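DUF3501 family protein (Burkholderia pseudomallei K96243, PDB 3FJV) is of unknown function but belongs to the DUF3501 family and folds around an extended antiparallel beta-sheet flanked by helices. Local coordinates at residues V115-D120 against L147-G152; D120-V125 against G152-A157; L43-E48 against S85-T90. One frame throughout, in Å; residues are numbered along the deposited sequence.

Contact 1 of 3, residues V115-D120 against L147-G152; sequences VFLRVD and LRFELG
Val115 opens strand 115-119 with its side chain aimed at strand 144-150. CG1 stands anti to the backbone N (chi1 168°), which brings it into the plane of the Phe149 ring at the rim, 3.8 Å from Phe149 CZ. The carbonyl of the same residue also faces the ring edge, with Val115 O 3.7 Å from Phe149 CE1. Phe116 points the other way and meets Tyr126 with its ring, so that it offers Phe149 little more than its CA, again at the ring edge. Leu117 makes the main contact. Its side chain crosses that of Phe149 at about a right angle and lays CD1 over one ring face, as a CH-pi contact in which Leu117 CD1 lies 4.0 Å from the ring centroid and 25° off the normal. The methyl is displaced toward the CG side of the ring, where Leu117 CD1 comes to 3.6 Å from Phe149 CG. Further along, Val119 CG2 approaches Leu151 CD2 more loosely, at 4.5 Å, and Met155 of helix 153-160 also packs on Val119. No hydrogen bond joins the two segments, because strand 125-129 runs between them: Val115 and Leu117 bond through their backbones to Ala127 and Val125. Phe149 thus reaches over this middle strand to the one beyond, within a buried apolar layer. Such packing between next-but-one strands, running in the same direction with 29° between their axes, is characteristic of one face of a twisted three-stranded antiparallel meander.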
# COMPACT_ATOMS: atom_id res chain seq x y z
N VAL A 115 3.87 17.86 -3.78
CA VAL A 115 5.22 18.02 -3.27
C VAL A 115 6.05 18.68 -4.34
O VAL A 115 6.09 18.23 -5.45
CB VAL A 115 5.87 16.67 -2.86
CG1 VAL A 115 7.41 16.84 -2.61
CG2 VAL A 115 5.14 16.07 -1.64
N PHE A 116 6.75 19.75 -3.99
CA PHE A 116 7.57 20.49 -4.95
C PHE A 116 8.94 20.83 -4.45
O PHE A 116 9.14 21.02 -3.24
CB PHE A 116 6.88 21.78 -5.39
CG PHE A 116 6.69 22.78 -4.28
CD1 PHE A 116 5.61 22.70 -3.45
CD2 PHE A 116 7.60 23.81 -4.09
CE1 PHE A 116 5.40 23.60 -2.44
CE2 PHE A 116 7.42 24.72 -3.05
CZ PHE A 116 6.30 24.61 -2.23
N LEU A 117 9.90 20.94 -5.38
CA LEU A 117 11.26 21.40 -5.10
C LEU A 117 11.43 22.80 -5.68
O LEU A 117 10.83 23.12 -6.71
CB LEU A 117 12.29 20.51 -5.86
CG LEU A 117 12.74 19.15 -5.39
CD1 LEU A 117 13.60 18.45 -6.43
CD2 LEU A 117 13.52 19.32 -4.12
N ARG A 118 12.33 23.60 -5.11
CA ARG A 118 12.72 24.86 -5.76
C ARG A 118 14.22 25.06 -5.63
O ARG A 118 14.75 25.13 -4.52
CB ARG A 118 11.98 26.05 -5.15
CG ARG A 118 12.18 27.33 -5.94
CD ARG A 118 11.82 28.59 -5.17
NE ARG A 118 10.41 28.95 -5.29
CZ ARG A 118 9.96 29.95 -6.06
NH1 ARG A 118 10.81 30.67 -6.79
NH2 ARG A 118 8.66 30.22 -6.09
N VAL A 119 14.92 25.13 -6.78
CA VAL A 119 16.37 25.39 -6.80
C VAL A 119 16.55 26.89 -6.79
O VAL A 119 16.11 27.57 -7.71
CB VAL A 119 17.07 24.87 -8.07
CG1 VAL A 119 18.56 25.22 -8.03
CG2 VAL A 119 16.87 23.39 -8.23
N ASP A 120 17.16 27.43 -5.74
CA ASP A 120 17.38 28.90 -5.68
C ASP A 120 16.09 29.67 -5.99
O ASP A 120 15.04 29.36 -5.44
CB ASP A 120 18.51 29.26 -6.68
CG ASP A 120 19.20 30.60 -6.37
OD1 ASP A 120 19.32 30.97 -5.18
OD2 ASP A 120 19.63 31.27 -7.33
N LEU A 147 8.25 9.20 -6.98
CA LEU A 147 8.19 10.54 -7.56
C LEU A 147 9.37 10.82 -8.52
O LEU A 147 10.51 10.30 -8.33
CB LEU A 147 8.18 11.59 -6.45
CG LEU A 147 7.19 11.48 -5.30
CD1 LEU A 147 7.33 12.71 -4.34
CD2 LEU A 147 5.79 11.27 -5.75
N ARG A 148 9.10 11.67 -9.52
CA ARG A 148 10.10 12.15 -10.46
C ARG A 148 10.06 13.69 -10.45
O ARG A 148 9.01 14.26 -10.56
CB ARG A 148 9.75 11.63 -11.87
CG ARG A 148 10.46 12.25 -13.03
CD ARG A 148 10.25 11.45 -14.33
NE ARG A 148 8.96 11.65 -15.01
CZ ARG A 148 8.70 12.66 -15.84
NH1 ARG A 148 9.61 13.62 -16.03
NH2 ARG A 148 7.50 12.75 -16.42
N PHE A 149 11.21 14.35 -10.30
CA PHE A 149 11.27 15.80 -10.38
C PHE A 149 12.15 16.14 -11.59
O PHE A 149 13.34 15.85 -11.58
CB PHE A 149 11.94 16.36 -9.12
CG PHE A 149 11.14 16.16 -7.85
CD1 PHE A 149 10.18 17.09 -7.45
CD2 PHE A 149 11.44 15.09 -6.99
CE1 PHE A 149 9.47 16.90 -6.27
CE2 PHE A 149 10.77 14.93 -5.81
CZ PHE A 149 9.77 15.84 -5.45
N GLU A 150 11.60 16.82 -12.60
CA GLU A 150 12.36 17.09 -13.80
C GLU A 150 12.98 18.51 -13.73
O GLU A 150 12.29 19.50 -13.45
CB GLU A 150 11.49 16.88 -15.05
CG GLU A 150 12.28 16.50 -16.32
CD GLU A 150 12.80 15.06 -16.34
OE1 GLU A 150 12.19 14.15 -15.73
OE2 GLU A 150 13.84 14.85 -17.00
N LEU A 151 14.31 18.58 -13.88
CA LEU A 151 15.03 19.84 -13.76
C LEU A 151 15.61 20.31 -15.07
O LEU A 151 16.25 19.54 -15.80
CB LEU A 151 16.15 19.74 -12.72
CG LEU A 151 15.90 19.82 -11.21
CD1 LEU A 151 14.82 18.90 -10.67
CD2 LEU A 151 17.26 19.53 -10.49
N GLY A 152 15.40 21.59 -15.36
CA GLY A 152 15.95 22.19 -16.57
C GLY A 152 17.37 22.65 -16.37
O GLY A 152 17.98 22.47 -15.32

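Contact 2 of 3, residues D120-V125 against G152-A157; sequences DDEAPV and GDAMKA
Met155, a selenomethionine in this crystal, carries the contact between the first turn of helix 153-160 and the loop joining strands 115-119 and 125-129. Its selenium touches a methyl of the loop's far end, with Met155 SE 3.5 Å from Val125 CG2, and the terminal methyl continues past this group to the backbone, where Met155 CE is 3.4 Å from Ala123 O. Nearer the helix, Met155 CG rests against the aliphatic stem of Glu122, 3.9 Å from Glu122 CB, the two side chains crossing obliquely. Ala154 adds a smaller touch at the margin, Ala154 CB lying 3.9 Å from Glu122 OE1. No hydrogen bond spans the two segments, so the join is one of van der Waals packing. The torsions of Met155 explain its reach: CG lies anti to the carbonyl carbon (chi1 -63°), and the chain beyond it is extended, carrying SE and CE along the loop from Glu122 to Val125. Val119, from the preceding strand, also packs on this side chain. Glu122 bends at chi2 (-72°), and its polar end is engaged by Lys158, further along the helix and beyond residues 152-157, through a salt bridge to OE2. Lys158 also forms salt bridges with Asp120 and Asp121, so three carboxylates of the loop probably share its charge. The helix itself starts at the N-cap residue Gly152, whose O accepts the first-turn bond from Lys156 N at 2.9 Å, while Lys156 reaches away to Asp194 and Ser85. At the protein surface, the connecting loop of a beta-hairpin is thus packed against the N-terminal turn of a helix that follows a strand of the same sheet.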
# COMPACT_ATOMS: atom_id res chain seq x y z
N ASP A 120 17.16 27.43 -5.74
CA ASP A 120 17.38 28.90 -5.68
C ASP A 120 16.09 29.67 -5.99
O ASP A 120 15.04 29.36 -5.44
CB ASP A 120 18.51 29.26 -6.68
CG ASP A 120 19.20 30.60 -6.37
OD1 ASP A 120 19.32 30.97 -5.18
OD2 ASP A 120 19.63 31.27 -7.33
N ASP A 121 16.13 30.68 -6.85
CA ASP A 121 14.91 31.44 -7.18
C ASP A 121 14.28 31.01 -8.48
O ASP A 121 13.55 31.75 -9.10
CB ASP A 121 15.20 32.93 -7.23
CG ASP A 121 16.21 33.27 -8.28
OD1 ASP A 121 16.95 32.34 -8.74
OD2 ASP A 121 16.28 34.47 -8.64
N GLU A 122 14.49 29.77 -8.90
CA GLU A 122 13.90 29.33 -10.17
C GLU A 122 12.45 28.92 -9.90
O GLU A 122 12.02 28.89 -8.73
CB GLU A 122 14.76 28.17 -10.72
CG GLU A 122 16.25 28.56 -10.90
CD GLU A 122 16.47 29.51 -12.07
OE1 GLU A 122 15.73 29.40 -13.08
OE2 GLU A 122 17.31 30.42 -11.95
N ALA A 123 11.69 28.65 -10.97
CA ALA A 123 10.32 28.18 -10.81
C ALA A 123 10.29 26.89 -10.00
O ALA A 123 11.16 26.02 -10.18
CB ALA A 123 9.63 27.94 -12.15
N PRO A 124 9.28 26.73 -9.14
CA PRO A 124 9.18 25.46 -8.42
C PRO A 124 8.91 24.29 -9.38
O PRO A 124 8.35 24.51 -10.47
CB PRO A 124 7.99 25.63 -7.49
CG PRO A 124 7.40 27.00 -7.73
CD PRO A 124 8.20 27.69 -8.81
N VAL A 125 9.37 23.10 -9.00
CA VAL A 125 9.14 21.86 -9.75
C VAL A 125 8.31 20.86 -8.93
O VAL A 125 8.73 20.34 -7.90
CB VAL A 125 10.47 21.21 -10.24
CG1 VAL A 125 10.21 19.72 -10.79
CG2 VAL A 125 11.13 22.11 -11.28
N GLY A 152 15.40 21.59 -15.36
CA GLY A 152 15.95 22.19 -16.57
C GLY A 152 17.37 22.65 -16.37
O GLY A 152 17.98 22.47 -15.32
N ASP A 153 17.93 23.23 -17.41
CA ASP A 153 19.34 23.54 -17.43
C ASP A 153 19.74 24.55 -16.40
O ASP A 153 20.73 24.34 -15.69
CB ASP A 153 19.79 24.01 -18.84
CG ASP A 153 21.29 24.20 -18.92
OD1 ASP A 153 22.04 23.23 -18.74
OD2 ASP A 153 21.71 25.34 -19.19
N ALA A 154 18.98 25.65 -16.31
CA ALA A 154 19.28 26.69 -15.34
C ALA A 154 19.27 26.13 -13.91
O ALA A 154 20.14 26.45 -13.12
CB ALA A 154 18.35 27.95 -15.55
N MSE A 155 18.34 25.23 -13.59
CA MSE A 155 18.29 24.60 -12.28
C MSE A 155 19.42 23.65 -12.02
O MSE A 155 20.01 23.63 -10.95
CB MSE A 155 16.94 23.85 -12.15
CG MSE A 155 15.76 24.75 -12.21
SE MSE A 155 14.19 23.58 -12.27
CE MSE A 155 12.93 24.99 -12.95
N LYS A 156 19.79 22.86 -13.05
CA LYS A 156 20.92 22.00 -12.91
C LYS A 156 22.20 22.81 -12.64
O LYS A 156 23.03 22.42 -11.81
CB LYS A 156 21.12 21.15 -14.18
CG LYS A 156 20.17 20.03 -14.39
CD LYS A 156 20.73 19.25 -15.57
CE LYS A 156 19.82 18.29 -16.15
NZ LYS A 156 20.37 17.81 -17.46
N ALA A 157 22.39 23.91 -13.36
CA ALA A 157 23.60 24.70 -13.20
C ALA A 157 23.70 25.17 -11.71
O ALA A 157 24.76 25.07 -11.05
CB ALA A 157 23.59 25.91 -14.14

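Contact 3 of 3, residues L43-E48 against S85-T90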
# COMPACT_ATOMS: atom_id res chain seq x y z
N LEU A 43 10.92 11.63 2.31
CA LEU A 43 11.37 11.39 0.94
C LEU A 43 12.78 10.80 0.99
O LEU A 43 13.62 11.29 1.72
CB LEU A 43 11.50 12.69 0.11
CG LEU A 43 10.36 13.37 -0.63
CD1 LEU A 43 10.92 14.56 -1.36
CD2 LEU A 43 9.69 12.43 -1.61
N LEU A 44 13.02 9.76 0.20
CA LEU A 44 14.35 9.24 -0.02
C LEU A 44 14.67 9.44 -1.47
O LEU A 44 14.02 8.85 -2.35
CB LEU A 44 14.48 7.77 0.35
CG LEU A 44 15.92 7.19 0.23
CD1 LEU A 44 16.80 7.72 1.35
CD2 LEU A 44 15.82 5.65 0.24
N PHE A 45 15.68 10.29 -1.72
CA PHE A 45 16.18 10.46 -3.08
C PHE A 45 17.01 9.25 -3.47
O PHE A 45 17.97 8.88 -2.77
CB PHE A 45 16.95 11.77 -3.21
CG PHE A 45 16.05 12.94 -3.19
CD1 PHE A 45 15.48 13.37 -4.39
CD2 PHE A 45 15.68 13.55 -1.99
CE1 PHE A 45 14.61 14.47 -4.42
CE2 PHE A 45 14.82 14.63 -1.97
CZ PHE A 45 14.23 15.09 -3.21
N GLU A 46 16.61 8.61 -4.55
CA GLU A 46 17.15 7.30 -4.93
C GLU A 46 18.37 7.39 -5.84
O GLU A 46 18.44 8.25 -6.75
CB GLU A 46 16.06 6.43 -5.56
CG GLU A 46 14.83 6.26 -4.71
CD GLU A 46 14.91 5.14 -3.63
OE1 GLU A 46 15.97 4.47 -3.54
OE2 GLU A 46 13.87 4.88 -2.96
N ASP A 47 19.34 6.53 -5.60
CA ASP A 47 20.54 6.43 -6.46
C ASP A 47 20.98 4.97 -6.61
O ASP A 47 20.24 4.06 -6.22
CB ASP A 47 21.67 7.36 -5.92
CG ASP A 47 22.18 6.95 -4.51
OD1 ASP A 47 21.94 5.77 -4.11
OD2 ASP A 47 22.82 7.79 -3.82
N GLU A 48 22.15 4.73 -7.23
CA GLU A 48 22.61 3.35 -7.45
C GLU A 48 22.65 2.54 -6.12
O GLU A 48 22.25 1.38 -6.05
CB GLU A 48 23.98 3.33 -8.13
CG GLU A 48 24.42 1.89 -8.51
CD GLU A 48 25.79 1.81 -9.12
OE1 GLU A 48 26.64 2.66 -8.82
OE2 GLU A 48 26.05 0.80 -9.78
N SER A 85 18.36 14.20 -16.03
CA SER A 85 17.63 15.44 -15.89
C SER A 85 16.54 15.41 -14.84
O SER A 85 15.77 16.35 -14.72
CB SER A 85 17.05 15.84 -17.24
OG SER A 85 18.05 16.46 -18.05
N ASN A 86 16.50 14.33 -14.07
CA ASN A 86 15.52 14.23 -13.04
C ASN A 86 16.01 13.55 -11.78
O ASN A 86 16.84 12.61 -11.79
CB ASN A 86 14.32 13.49 -13.56
CG ASN A 86 14.70 12.22 -14.20
OD1 ASN A 86 15.73 11.62 -13.85
ND2 ASN A 86 13.92 11.80 -15.18
N LEU A 87 15.53 14.07 -10.69
CA LEU A 87 15.75 13.43 -9.41
C LEU A 87 14.54 12.49 -9.18
O LEU A 87 13.37 12.82 -9.56
CB LEU A 87 15.82 14.49 -8.34
CG LEU A 87 16.91 15.55 -8.49
CD1 LEU A 87 16.83 16.64 -7.37
CD2 LEU A 87 18.27 14.88 -8.47
N LYS A 88 14.82 11.33 -8.62
CA LYS A 88 13.81 10.32 -8.30
C LYS A 88 13.78 10.12 -6.78
O LYS A 88 14.83 10.07 -6.16
CB LYS A 88 14.09 8.98 -9.02
CG LYS A 88 14.27 9.03 -10.55
CD LYS A 88 13.05 9.41 -11.27
CE LYS A 88 13.21 9.26 -12.80
NZ LYS A 88 13.34 7.85 -13.25
N ALA A 89 12.58 9.97 -6.20
CA ALA A 89 12.39 9.81 -4.75
C ALA A 89 11.21 8.87 -4.42
O ALA A 89 10.24 8.74 -5.18
CB ALA A 89 12.25 11.18 -4.02
N THR A 90 11.38 8.10 -3.37
CA THR A 90 10.31 7.34 -2.76
C THR A 90 9.76 8.22 -1.63
O THR A 90 10.50 8.67 -0.74
CB THR A 90 10.83 5.98 -2.20
OG1 THR A 90 11.33 5.18 -3.29
CG2 THR A 90 9.68 5.24 -1.50
O HOH W 1 17.46 10.86 -7.66
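Strands 41-45 and 86-93 are antiparallel neighbours in the sheet, and their side chains divide between its two faces. On one face Phe45 and Ala89 form a non-hydrogen-bonded pair, with Phe45 CA only 4.2 Å from Ala89 CA. The Phe45 side chain, CG anti to its carbonyl carbon (chi1 -73°), lies with one ring face under the alanine methyl, a CH-pi contact that puts Ala89 CB 4.1 Å from the ring centroid, 18° off the normal. Leu87 meets the same ring at its edge, its CB 4.1 Å from Phe45 CE1. Leu43, two residues before Phe45 on the same strand, brings its CD2 alongside the methyl, with Leu43 CD2 3.7 Å from Ala89 CB. Leu189 of helix 183-190 packs on both Phe45 and Leu87, covering this apolar patch.

The opposite face holds the hydrogen-bonded pair Leu44 and Thr90, joined by reciprocal backbone bonds. Here Glu46, bent at chi2 (-84°), folds back obliquely across Thr90, whose hydroxyl donates to it: Thr90 OG1 lies 2.6 Å from Glu46 OE2, on the anti lone pair. Thr50 engages the other carboxylate oxygen, so both are held and the carboxylate's rotation is probably fixed. Thr90 also packs on Thr99 of the second subunit, which brings this edge of the pairing to the dimer contact. Past Glu46, Asp47 caps helix 48-62.

One residue past Phe45, Glu46 N donates to Lys88 O at 2.8 Å, from above the carbonyl plane. Beyond that bond the ladder is continued by a water, which accepts from Lys88 N at 2.8 Å and probably donates to Glu46 O at 2.9 Å.

Overall arrangement
From the N terminus, contact 3 comes first: it closes a loop of 36 residues made largely of helices 48-62 and 67-77, and is complete before the other two begin. Contacts 1 and 2 then cross, because their segments alternate along the chain and share Asp120 and Gly152; each spans 26 residues that include helix 135-139, with strand 125-129 wholly inside the span of contact 1. Strand 144-150 links the two regions, since it neighbours strand 86-93 of contact 3, where Leu147 N probably bonds to Ala89 O. Helix 153-160 carries contact 2 from there to the hairpin loop, and Lys156 NZ probably bonds back to Ser85 OG of contact 3.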